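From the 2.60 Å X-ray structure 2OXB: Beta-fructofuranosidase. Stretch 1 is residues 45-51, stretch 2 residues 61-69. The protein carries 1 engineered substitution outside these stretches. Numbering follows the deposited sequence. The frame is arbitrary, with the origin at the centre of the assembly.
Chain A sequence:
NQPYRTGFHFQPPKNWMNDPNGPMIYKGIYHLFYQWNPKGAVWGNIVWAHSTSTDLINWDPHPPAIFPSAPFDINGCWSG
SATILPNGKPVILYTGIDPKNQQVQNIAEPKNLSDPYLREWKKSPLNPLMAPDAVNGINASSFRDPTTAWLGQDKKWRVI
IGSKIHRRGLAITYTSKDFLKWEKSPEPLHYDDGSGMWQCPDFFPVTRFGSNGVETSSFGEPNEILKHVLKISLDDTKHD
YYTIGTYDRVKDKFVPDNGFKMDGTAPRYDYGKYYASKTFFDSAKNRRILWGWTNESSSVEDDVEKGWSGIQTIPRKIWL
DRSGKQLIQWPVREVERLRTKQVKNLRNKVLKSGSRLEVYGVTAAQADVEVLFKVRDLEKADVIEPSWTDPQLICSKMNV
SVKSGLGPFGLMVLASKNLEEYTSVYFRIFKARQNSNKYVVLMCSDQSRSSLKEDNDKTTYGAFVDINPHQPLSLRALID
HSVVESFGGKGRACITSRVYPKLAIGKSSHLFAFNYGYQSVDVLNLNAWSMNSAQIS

Stretch 1, residues 45-51: NIVWAHS
Stretch 2 61-69: PHPPAIFPS

Residues 47-51 form a strand that runs nearly antiparallel to the weakly bonded strand at about 61-64, their N-to-C directions 158° apart and their axes approaching to 4.6 Å. The register pairs Ser 51 CA with Pro 61 CA (4.3 Å), His 50 CA with His 62 CA (5.1 Å), Ala 49 CA with Pro 64 CA (4.2 Å), Trp 48 CA with Ile 66 CA (4.8 Å) and Val 47 CA with Phe 67 CA (4.9 Å). Two residue steps in the first stretch, from His 50 to Trp 48, thus face four in the second, from His 62 to Ile 66, and the second chain turns a corner at Ala 65 (phi/psi -101/-45), flanked by extended Pro 64 (-37/137) and Ile 66 (-114/117).

Trp 48 (-92/81) fastens this corner with both its backbone polar groups. Trp 48 N donates to Ile 66 O at 2.7 Å and 157°, while Trp 48 O accepts from Ala 65 N at 2.9 Å and 168°. Trp 48 O also meets Pro 64 CA at 3.4 Å in a CA-H...O contact, so it lies against two successive residues, Pro 64 and Ala 65, at the corner. Proline nitrogens at 61, 63, 64 and 68 carry no hydrogen to donate, which limits the backbone bonding available to this chain.

One close side-chain fit lies over a face of the Trp 48 ring. With chi1 -80° (m) and chi2 47°, the indole presents a face to Ile 66, whose CB sits 3.7 Å from the centroid of the five-membered ring, 28° off its normal; Trp 48 CG and Ile 66 CB are 3.4 Å apart. Ile 66 adopts the mm rotamer (-48°, -64°).

Val 47 (-137/167), chi1 -173° (t), supplies the other bump. Val 47 CG1 enters a hollow bounded by Pro 64 CB at 3.4 Å, Phe 67 CB at 3.1 Å and Ile 66 O at 3.0 Å, very short separations that imply crowded packing. Phe 67, chi1 48° (p) and chi2 86°, offers its CB here while the end of its side chain leads away. Pro 64, C-gamma exo, provides the first of these walls.

Farther along, His 50 (-121/159; chi1 -161°, t; chi2 14°) and His 62 (-171/150; chi1 -87°, m; chi2 97°) direct their CB atoms to the same sheet face as Trp 48 and Ile 66. His 50 CB and His 62 CB meet at 3.7 Å, but the two rings diverge, with centroids 5.5 Å apart and planes at 41°. Ser 51, chi1 -65° (m), turns to the face shared with Pro 61; Ser 51 OG donates to His 50 O at 2.6 Å and stands 4.1 Å from Pro 61 CA. Together the stretches bury 519 Å².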

# COMPACT_ATOMS: atom_id res chain seq x y z
N ASN A 45 -22.31 -7.86 2.60
CA ASN A 45 -22.33 -8.43 3.93
C ASN A 45 -20.95 -8.33 4.57
O ASN A 45 -20.51 -9.24 5.26
CB ASN A 45 -22.75 -9.89 3.85
CG ASN A 45 -23.89 -10.09 2.91
OD1 ASN A 45 -25.02 -9.66 3.16
ND2 ASN A 45 -23.60 -10.75 1.79
N ILE A 46 -20.28 -7.21 4.33
CA ILE A 46 -18.95 -6.99 4.87
C ILE A 46 -18.89 -7.20 6.38
O ILE A 46 -19.72 -6.69 7.14
CB ILE A 46 -18.43 -5.58 4.52
CG1 ILE A 46 -18.12 -5.51 3.03
CG2 ILE A 46 -17.18 -5.26 5.32
CD1 ILE A 46 -17.10 -6.54 2.57
N VAL A 47 -17.88 -7.97 6.80
CA VAL A 47 -17.63 -8.30 8.20
C VAL A 47 -16.13 -8.20 8.46
O VAL A 47 -15.33 -8.13 7.53
CB VAL A 47 -18.06 -9.75 8.53
CG1 VAL A 47 -17.94 -10.01 10.03
CG2 VAL A 47 -19.47 -10.01 8.04
N TRP A 48 -15.75 -8.21 9.74
CA TRP A 48 -14.34 -8.15 10.11
C TRP A 48 -13.75 -9.55 10.27
O TRP A 48 -13.64 -10.05 11.39
CB TRP A 48 -14.17 -7.34 11.41
CG TRP A 48 -14.19 -5.84 11.19
CD1 TRP A 48 -15.10 -5.13 10.45
CD2 TRP A 48 -13.26 -4.88 11.71
NE1 TRP A 48 -14.78 -3.79 10.47
CE2 TRP A 48 -13.66 -3.61 11.24
CE3 TRP A 48 -12.13 -4.97 12.53
CZ2 TRP A 48 -12.96 -2.43 11.56
CZ3 TRP A 48 -11.43 -3.80 12.84
CH2 TRP A 48 -11.86 -2.56 12.36
N ALA A 49 -13.38 -10.17 9.15
CA ALA A 49 -12.77 -11.50 9.19
C ALA A 49 -11.46 -11.35 9.94
O ALA A 49 -10.84 -10.28 9.90
CB ALA A 49 -12.51 -12.00 7.79
N HIS A 50 -11.05 -12.42 10.61
CA HIS A 50 -9.83 -12.40 11.42
C HIS A 50 -8.79 -13.43 11.00
O HIS A 50 -9.10 -14.41 10.34
CB HIS A 50 -10.18 -12.63 12.89
CG HIS A 50 -9.12 -12.19 13.85
ND1 HIS A 50 -8.06 -11.39 13.48
CD2 HIS A 50 -9.00 -12.39 15.18
CE1 HIS A 50 -7.34 -11.11 14.55
NE2 HIS A 50 -7.88 -11.70 15.59
N SER A 51 -7.54 -13.16 11.38
CA SER A 51 -6.39 -14.02 11.11
C SER A 51 -5.28 -13.50 12.03
O SER A 51 -5.36 -12.36 12.49
CB SER A 51 -5.97 -13.91 9.64
OG SER A 51 -6.98 -14.41 8.77
N PRO A 61 -6.32 -18.67 10.52
CA PRO A 61 -7.68 -18.11 10.51
C PRO A 61 -8.37 -18.00 11.87
O PRO A 61 -7.85 -18.44 12.88
CB PRO A 61 -8.43 -19.05 9.57
CG PRO A 61 -7.77 -20.36 9.85
CD PRO A 61 -6.30 -19.97 9.83
N HIS A 62 -9.56 -17.40 11.85
CA HIS A 62 -10.39 -17.19 13.02
C HIS A 62 -11.75 -16.69 12.57
O HIS A 62 -11.85 -16.00 11.55
CB HIS A 62 -9.80 -16.15 13.97
CG HIS A 62 -8.84 -16.72 14.96
ND1 HIS A 62 -7.47 -16.69 14.76
CD2 HIS A 62 -9.04 -17.39 16.11
CE1 HIS A 62 -6.88 -17.33 15.76
NE2 HIS A 62 -7.81 -17.76 16.59
N PRO A 63 -12.80 -17.00 13.33
CA PRO A 63 -14.16 -16.57 13.01
C PRO A 63 -14.30 -15.06 13.16
O PRO A 63 -13.77 -14.48 14.11
CB PRO A 63 -15.00 -17.35 14.02
CG PRO A 63 -14.10 -17.41 15.22
CD PRO A 63 -12.76 -17.75 14.60
N PRO A 64 -15.02 -14.40 12.22
CA PRO A 64 -15.28 -12.95 12.17
C PRO A 64 -15.50 -12.33 13.56
O PRO A 64 -16.21 -12.90 14.38
CB PRO A 64 -16.52 -12.87 11.30
CG PRO A 64 -16.25 -13.92 10.29
CD PRO A 64 -15.71 -15.08 11.11
N ALA A 65 -14.90 -11.16 13.80
CA ALA A 65 -14.98 -10.48 15.09
C ALA A 65 -15.98 -9.32 15.19
O ALA A 65 -16.70 -9.20 16.20
CB ALA A 65 -13.59 -9.98 15.48
N ILE A 66 -15.99 -8.47 14.18
CA ILE A 66 -16.91 -7.34 14.14
C ILE A 66 -17.85 -7.61 12.97
O ILE A 66 -17.43 -7.70 11.82
CB ILE A 66 -16.17 -5.98 13.89
CG1 ILE A 66 -14.96 -5.84 14.82
CG2 ILE A 66 -17.12 -4.81 14.17
CD1 ILE A 66 -15.31 -5.78 16.28
N PHE A 67 -19.14 -7.77 13.29
CA PHE A 67 -20.19 -8.04 12.32
C PHE A 67 -21.50 -7.53 12.91
O PHE A 67 -21.62 -7.40 14.13
CB PHE A 67 -20.29 -9.55 12.04
CG PHE A 67 -20.33 -10.40 13.28
CD1 PHE A 67 -21.53 -10.66 13.93
CD2 PHE A 67 -19.15 -10.88 13.84
CE1 PHE A 67 -21.56 -11.37 15.13
CE2 PHE A 67 -19.16 -11.58 15.04
CZ PHE A 67 -20.37 -11.83 15.69
N PRO A 68 -22.48 -7.20 12.05
CA PRO A 68 -23.80 -6.69 12.44
C PRO A 68 -24.55 -7.55 13.46
O PRO A 68 -25.02 -8.64 13.13
CB PRO A 68 -24.53 -6.58 11.11
CG PRO A 68 -23.44 -6.21 10.18
CD PRO A 68 -22.34 -7.16 10.59
N SER A 69 -24.64 -7.06 14.69
CA SER A 69 -25.32 -7.76 15.78
C SER A 69 -25.73 -6.75 16.85
O SER A 69 -25.62 -7.01 18.05
CB SER A 69 -24.39 -8.80 16.42
OG SER A 69 -23.43 -8.17 17.24